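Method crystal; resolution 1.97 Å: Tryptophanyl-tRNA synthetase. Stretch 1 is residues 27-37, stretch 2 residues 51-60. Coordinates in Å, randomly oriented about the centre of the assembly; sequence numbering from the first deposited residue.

Stretch 1 27-37: RPFSEVLPLLR
Stretch 2 51-60: IIFGHRDFDK

Two stretches of one chain of tryptophanyl-tRNA synthetase, 27-37 and 51-60, meet first as antiparallel strands and then as packed helix starts, burying 567 Å² in all. R27 and P28 (phi/psi -107/158 and -58/136) run against strand 52-56. R27 pairs with H55, CA to CA 5.4 Å, through two hydrogen bonds: R27 N to H55 O, 2.8 Å and nearly straight, and H55 N to R27 O, 2.9 Å. P28, which has no amide hydrogen, sits in the non-hydrogen-bonded position opposite G54, CA to CA 4.6 Å. The strands are close at G54, whose CA lies 3.1 Å from R27 O in a CA-H...O contact; a CB here would point away from stretch 1 and be crowded by F53 CD1. P28 CA lies 3.6 Å from F53 O. The same F53 O accepts F29 N at 2.9 Å, the last rung before stretch 1 turns through a 3-10 segment, 29-31, with V32 N bonded to F29 O at 3.0 Å, and enters the helix of 33-37. Stretch 2 turns at D57 (phi/psi 69/7) into the helix beginning at F58.

F29 (chi1 t, chi2 86°) is the main bump, covered over 102 Å² by stretch 2. Its ring fills a hollow lined by I52, G54, H55 and F58: F29 CD1 is 3.8 Å from I52 CG2, whose methyl makes an off-centre CH-pi contact, and F29 CE1 is 3.9 Å from F58 CD2. G54 O meets the ring edge, 3.8 Å from F29 CD1.

H55 (chi1 p, chi2 99°) shares a sheet face with R27; H55 NE2 lies 3.6 Å from R27 CB. V32 (chi1 m) lays its CG1 over one face of the imidazole in a CH-pi contact, 3.7 Å from the ring centroid and 10° off the normal. Both ring nitrogens are used: H55 ND1 accepts F58 N at 3.1 Å, tying the ring to the helix start, and H55 NE2 is 2.7 Å from a water O, which donates to E31 OE1, also at 2.7 Å. E31 OE2 is held by R27 NH1 in a 2.7 Å salt bridge, within stretch 1, and the arginine's end leads away from stretch 2.

F58 (chi1 t, chi2 44°) points toward stretch 1. V32 CG2 reaches its ring edge, 4.2 Å from F58 CD2, and L36 CD1 lies 4.2 Å from F58 CE2. Small, branched V32 touches both rings, CG1 over the imidazole and CG2 at the phenyl edge, while CG1 also comes 3.9 Å from D59 N. Farther along, L35 (chi1 m, chi2 t) sets its CD1 3.4 Å from D59 CB, packing against aspartate's aliphatic carbon.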

ATOM      1  N   ARG A  27       4.070  29.487  12.449  1.00 39.18           N
ATOM      2  CA  ARG A  27       4.154  30.615  13.373  1.00 40.88           C
ATOM      3  C   ARG A  27       5.408  30.606  14.244  1.00 41.45           C
ATOM      4  O   ARG A  27       5.985  29.537  14.483  1.00 40.90           O
ATOM      5  CB  ARG A  27       2.957  30.531  14.314  1.00 37.88           C
ATOM      6  CG  ARG A  27       1.650  30.444  13.542  1.00 46.88           C
ATOM      7  CD  ARG A  27       0.929  31.806  13.407  1.00 52.19           C
ATOM      8  NE  ARG A  27       1.661  32.753  12.590  1.00 59.65           N
ATOM      9  CZ  ARG A  27       1.710  34.084  12.780  1.00 62.92           C
ATOM     10  NH1 ARG A  27       1.136  34.690  13.815  1.00 64.43           N
ATOM     11  NH2 ARG A  27       2.399  34.829  11.943  1.00 66.29           N
ATOM     12  N   PRO A  28       5.805  31.788  14.789  1.00 42.19           N
ATOM     13  CA  PRO A  28       6.880  31.776  15.829  1.00 40.52           C
ATOM     14  C   PRO A  28       6.466  30.913  16.985  1.00 39.70           C
ATOM     15  O   PRO A  28       5.299  31.017  17.468  1.00 37.59           O
ATOM     16  CB  PRO A  28       6.935  33.234  16.320  1.00 41.61           C
ATOM     17  CG  PRO A  28       6.526  34.041  15.013  1.00 43.28           C
ATOM     18  CD  PRO A  28       5.332  33.162  14.489  1.00 42.34           C
ATOM     19  N   PHE A  29       7.412  30.092  17.457  1.00 38.05           N
ATOM     20  CA  PHE A  29       7.148  29.251  18.623  1.00 37.49           C
ATOM     21  C   PHE A  29       6.744  30.030  19.850  1.00 38.77           C
ATOM     22  O   PHE A  29       6.023  29.524  20.743  1.00 38.24           O
ATOM     23  CB  PHE A  29       8.372  28.324  18.978  1.00 36.11           C
ATOM     24  CG  PHE A  29       8.014  27.243  19.974  1.00 34.94           C
ATOM     25  CD1 PHE A  29       7.484  26.044  19.548  1.00 29.84           C
ATOM     26  CD2 PHE A  29       8.172  27.457  21.317  1.00 32.15           C
ATOM     27  CE1 PHE A  29       7.067  25.060  20.468  1.00 32.77           C
ATOM     28  CE2 PHE A  29       7.863  26.475  22.207  1.00 33.66           C
ATOM     29  CZ  PHE A  29       7.247  25.289  21.777  1.00 35.51           C
ATOM     30  N   SER A  30       7.267  31.234  19.991  1.00 40.55           N
ATOM     31  CA  SER A  30       6.937  32.014  21.216  1.00 42.82           C
ATOM     32  C   SER A  30       5.400  32.243  21.451  1.00 42.43           C
ATOM     33  O   SER A  30       4.944  32.370  22.597  1.00 42.27           O
ATOM     34  CB  SER A  30       7.694  33.353  21.172  1.00 43.66           C
ATOM     35  OG  SER A  30       7.484  33.957  19.905  1.00 47.39           O
ATOM     36  N   GLU A  31       4.591  32.193  20.384  1.00 42.07           N
ATOM     37  CA  GLU A  31       3.133  32.403  20.551  1.00 42.68           C
ATOM     38  C   GLU A  31       2.492  31.295  21.402  1.00 43.54           C
ATOM     39  O   GLU A  31       1.408  31.483  21.973  1.00 43.84           O
ATOM     40  CB  GLU A  31       2.452  32.528  19.194  1.00 42.45           C
ATOM     41  CG  GLU A  31       2.999  33.658  18.293  1.00 45.34           C
ATOM     42  CD  GLU A  31       2.223  33.750  16.942  1.00 50.90           C
ATOM     43  OE1 GLU A  31       1.310  32.887  16.687  1.00 51.62           O
ATOM     44  OE2 GLU A  31       2.516  34.684  16.141  1.00 49.61           O
ATOM     45  N   VAL A  32       3.168  30.143  21.566  1.00 40.95           N
ATOM     46  CA  VAL A  32       2.549  29.126  22.404  1.00 40.43           C
ATOM     47  C   VAL A  32       3.004  29.172  23.828  1.00 40.90           C
ATOM     48  O   VAL A  32       2.566  28.348  24.613  1.00 42.23           O
ATOM     49  CB  VAL A  32       2.741  27.645  21.907  1.00 40.20           C
ATOM     50  CG1 VAL A  32       2.125  27.432  20.561  1.00 36.94           C
ATOM     51  CG2 VAL A  32       4.266  27.169  21.948  1.00 39.67           C
ATOM     52  N   LEU A  33       3.858  30.120  24.198  1.00 41.61           N
ATOM     53  CA  LEU A  33       4.362  30.146  25.572  1.00 42.98           C
ATOM     54  C   LEU A  33       3.258  30.141  26.620  1.00 43.66           C
ATOM     55  O   LEU A  33       3.292  29.325  27.581  1.00 43.02           O
ATOM     56  CB  LEU A  33       5.446  31.230  25.781  1.00 43.72           C
ATOM     57  CG  LEU A  33       6.716  30.916  24.950  1.00 46.63           C
ATOM     58  CD1 LEU A  33       7.727  32.067  24.798  1.00 48.37           C
ATOM     59  CD2 LEU A  33       7.459  29.599  25.412  1.00 47.84           C
ATOM     60  N   PRO A  34       2.227  30.997  26.428  1.00 44.45           N
ATOM     61  CA  PRO A  34       1.202  31.076  27.448  1.00 43.71           C
ATOM     62  C   PRO A  34       0.419  29.748  27.470  1.00 44.56           C
ATOM     63  O   PRO A  34       0.082  29.259  28.536  1.00 44.59           O
ATOM     64  CB  PRO A  34       0.303  32.225  26.953  1.00 45.08           C
ATOM     65  CG  PRO A  34       1.232  33.125  26.123  1.00 46.38           C
ATOM     66  CD  PRO A  34       2.117  32.085  25.422  1.00 46.52           C
ATOM     67  N   LEU A  35       0.182  29.128  26.314  1.00 43.45           N
ATOM     68  CA  LEU A  35      -0.490  27.815  26.346  1.00 45.58           C
ATOM     69  C   LEU A  35       0.363  26.759  27.023  1.00 44.90           C
ATOM     70  O   LEU A  35      -0.119  25.886  27.779  1.00 44.72           O
ATOM     71  CB  LEU A  35      -0.942  27.377  24.920  1.00 45.16           C
ATOM     72  CG  LEU A  35      -2.314  27.980  24.587  1.00 48.48           C
ATOM     73  CD1 LEU A  35      -2.597  27.988  23.099  1.00 48.27           C
ATOM     74  CD2 LEU A  35      -3.493  27.362  25.436  1.00 50.57           C
ATOM     75  N   LEU A  36       1.659  26.843  26.741  1.00 45.85           N
ATOM     76  CA  LEU A  36       2.621  25.911  27.362  1.00 45.76           C
ATOM     77  C   LEU A  36       2.527  25.983  28.894  1.00 45.20           C
ATOM     78  O   LEU A  36       2.327  24.999  29.560  1.00 43.60           O
ATOM     79  CB  LEU A  36       4.008  26.269  26.831  1.00 44.92           C
ATOM     80  CG  LEU A  36       5.098  25.262  26.524  1.00 47.45           C
ATOM     81  CD1 LEU A  36       4.662  24.018  25.806  1.00 41.16           C
ATOM     82  CD2 LEU A  36       6.181  25.974  25.693  1.00 48.56           C
ATOM     83  N   ARG A  37       2.617  27.179  29.450  1.00 47.73           N
ATOM     84  CA  ARG A  37       2.243  27.389  30.893  1.00 50.44           C
ATOM     85  C   ARG A  37       0.905  26.776  31.377  1.00 50.37           C
ATOM     86  O   ARG A  37       0.857  26.042  32.367  1.00 49.41           O
ATOM     87  CB  ARG A  37       2.172  28.867  31.178  1.00 51.04           C
ATOM     88  CG  ARG A  37       3.506  29.635  31.077  1.00 57.69           C
ATOM     89  CD  ARG A  37       3.393  31.044  31.744  1.00 67.27           C
ATOM     90  NE  ARG A  37       2.700  31.001  33.043  1.00 70.57           N
ATOM     91  CZ  ARG A  37       3.293  30.767  34.221  1.00 77.06           C
ATOM     92  NH1 ARG A  37       4.612  30.535  34.287  1.00 77.81           N
ATOM     93  NH2 ARG A  37       2.570  30.771  35.348  1.00 76.85           N
ATOM     94  N   ILE A  51      16.093  27.116  19.042  1.00 34.58           N
ATOM     95  CA  ILE A  51      16.425  26.064  18.050  1.00 34.46           C
ATOM     96  C   ILE A  51      15.081  25.465  17.563  1.00 32.15           C
ATOM     97  O   ILE A  51      14.902  25.166  16.394  1.00 34.71           O
ATOM     98  CB  ILE A  51      17.295  24.953  18.705  1.00 33.16           C
ATOM     99  CG1 ILE A  51      18.698  25.577  18.956  1.00 34.26           C
ATOM    100  CG2 ILE A  51      17.360  23.641  17.773  1.00 30.01           C
ATOM    101  CD1 ILE A  51      19.609  24.792  19.954  1.00 35.55           C
ATOM    102  N   ILE A  52      14.169  25.283  18.479  1.00 31.47           N
ATOM    103  CA  ILE A  52      12.760  25.068  18.085  1.00 31.94           C
ATOM    104  C   ILE A  52      12.132  26.434  17.841  1.00 34.05           C
ATOM    105  O   ILE A  52      11.785  27.132  18.770  1.00 35.32           O
ATOM    106  CB  ILE A  52      12.061  24.306  19.161  1.00 30.27           C
ATOM    107  CG1 ILE A  52      12.730  22.890  19.264  1.00 28.33           C
ATOM    108  CG2 ILE A  52      10.573  24.049  18.770  1.00 31.33           C
ATOM    109  CD1 ILE A  52      12.142  22.187  20.426  1.00 28.69           C
ATOM    110  N   PHE A  53      12.038  26.829  16.587  1.00 36.33           N
ATOM    111  CA  PHE A  53      11.725  28.243  16.280  1.00 36.70           C
ATOM    112  C   PHE A  53      10.257  28.476  15.790  1.00 38.91           C
ATOM    113  O   PHE A  53       9.769  29.635  15.748  1.00 38.30           O
ATOM    114  CB  PHE A  53      12.649  28.744  15.206  1.00 35.75           C
ATOM    115  CG  PHE A  53      12.483  28.070  13.885  1.00 37.58           C
ATOM    116  CD1 PHE A  53      11.534  28.534  12.944  1.00 38.29           C
ATOM    117  CD2 PHE A  53      13.285  26.979  13.553  1.00 35.01           C
ATOM    118  CE1 PHE A  53      11.420  27.903  11.695  1.00 36.56           C
ATOM    119  CE2 PHE A  53      13.186  26.372  12.347  1.00 35.00           C
ATOM    120  CZ  PHE A  53      12.249  26.825  11.388  1.00 39.44           C
ATOM    121  N   GLY A  54       9.565  27.373  15.426  1.00 36.95           N
ATOM    122  CA  GLY A  54       8.275  27.495  14.746  1.00 35.28           C
ATOM    123  C   GLY A  54       7.287  26.451  15.220  1.00 35.93           C
ATOM    124  O   GLY A  54       7.686  25.416  15.846  1.00 32.19           O
ATOM    125  N   HIS A  55       5.991  26.694  14.928  1.00 34.32           N
ATOM    126  CA  HIS A  55       4.979  25.634  15.167  1.00 35.10           C
ATOM    127  C   HIS A  55       3.827  25.862  14.178  1.00 35.93           C
ATOM    128  O   HIS A  55       3.674  26.974  13.628  1.00 33.95           O
ATOM    129  CB  HIS A  55       4.413  25.650  16.594  1.00 34.61           C
ATOM    130  CG  HIS A  55       3.286  26.628  16.757  1.00 37.41           C
ATOM    131  ND1 HIS A  55       1.960  26.250  16.718  1.00 34.26           N
ATOM    132  CD2 HIS A  55       3.291  27.984  16.935  1.00 41.86           C
ATOM    133  CE1 HIS A  55       1.191  27.327  16.858  1.00 36.44           C
ATOM    134  NE2 HIS A  55       1.975  28.392  16.979  1.00 36.56           N
ATOM    135  N   ARG A  56       3.060  24.808  13.934  1.00 33.73           N
ATOM    136  CA  ARG A  56       1.756  24.990  13.270  1.00 34.49           C
ATOM    137  C   ARG A  56       0.760  24.159  14.049  1.00 33.32           C
ATOM    138  O   ARG A  56       0.950  22.941  14.204  1.00 34.04           O
ATOM    139  CB  ARG A  56       1.829  24.604  11.802  1.00 33.51           C
ATOM    140  CG  ARG A  56       0.425  24.814  11.065  1.00 34.99           C
ATOM    141  CD  ARG A  56       0.610  24.616   9.589  1.00 39.06           C
ATOM    142  NE  ARG A  56       1.149  23.272   9.260  1.00 35.10           N
ATOM    143  CZ  ARG A  56       2.045  23.045   8.311  1.00 37.47           C
ATOM    144  NH1 ARG A  56       2.474  24.036   7.528  1.00 34.05           N
ATOM    145  NH2 ARG A  56       2.512  21.800   8.101  1.00 33.24           N
ATOM    146  N   ASP A  57      -0.261  24.812  14.635  1.00 34.09           N
ATOM    147  CA  ASP A  57      -1.351  24.137  15.362  1.00 32.61           C
ATOM    148  C   ASP A  57      -0.952  23.483  16.684  1.00 33.65           C
ATOM    149  O   ASP A  57      -1.754  22.758  17.286  1.00 31.61           O
ATOM    150  CB  ASP A  57      -2.045  23.089  14.418  1.00 33.78           C
ATOM    151  CG  ASP A  57      -2.923  23.759  13.288  1.00 35.89           C
ATOM    152  OD1 ASP A  57      -3.147  25.008  13.373  1.00 37.86           O
ATOM    153  OD2 ASP A  57      -3.382  23.024  12.374  1.00 36.09           O
ATOM    154  N   PHE A  58       0.296  23.676  17.162  1.00 34.34           N
ATOM    155  CA  PHE A  58       0.675  23.104  18.504  1.00 32.04           C
ATOM    156  C   PHE A  58      -0.156  23.702  19.659  1.00 34.15           C
ATOM    157  O   PHE A  58      -0.373  23.100  20.744  1.00 32.17           O
ATOM    158  CB  PHE A  58       2.213  23.316  18.723  1.00 32.98           C
ATOM    159  CG  PHE A  58       2.810  22.534  19.892  1.00 32.68           C
ATOM    160  CD1 PHE A  58       2.475  21.206  20.086  1.00 32.06           C
ATOM    161  CD2 PHE A  58       3.696  23.168  20.801  1.00 34.66           C
ATOM    162  CE1 PHE A  58       3.041  20.445  21.193  1.00 34.67           C
ATOM    163  CE2 PHE A  58       4.241  22.484  21.895  1.00 32.70           C
ATOM    164  CZ  PHE A  58       3.928  21.124  22.105  1.00 35.21           C
ATOM    165  N   ASP A  59      -0.628  24.929  19.465  1.00 35.46           N
ATOM    166  CA  ASP A  59      -1.674  25.491  20.375  1.00 38.14           C
ATOM    167  C   ASP A  59      -2.907  24.607  20.592  1.00 38.36           C
ATOM    168  O   ASP A  59      -3.327  24.358  21.745  1.00 37.47           O
ATOM    169  CB  ASP A  59      -2.096  26.893  19.916  1.00 39.48           C
ATOM    170  CG  ASP A  59      -2.621  26.932  18.486  1.00 43.08           C
ATOM    171  OD1 ASP A  59      -2.258  26.100  17.653  1.00 42.25           O
ATOM    172  OD2 ASP A  59      -3.385  27.875  18.173  1.00 46.74           O
ATOM    173  N   LYS A  60      -3.447  24.074  19.498  1.00 37.10           N
ATOM    174  CA  LYS A  60      -4.600  23.140  19.600  1.00 37.68           C
ATOM    175  C   LYS A  60      -4.207  21.930  20.421  1.00 36.76           C
ATOM    176  O   LYS A  60      -5.005  21.419  21.219  1.00 35.50           O
ATOM    177  CB  LYS A  60      -5.043  22.698  18.176  1.00 37.98           C
ATOM    178  CG  LYS A  60      -5.624  23.871  17.329  1.00 41.48           C
ATOM    179  CD  LYS A  60      -5.884  23.495  15.874  1.00 47.72           C
ATOM    180  CE  LYS A  60      -7.031  22.487  15.653  1.00 57.24           C
ATOM    181  NZ  LYS A  60      -7.176  22.041  14.165  1.00 60.29           N
TER
HETATM  182  O   HOH W   1       0.341  30.528  17.551  1.00 46.87           O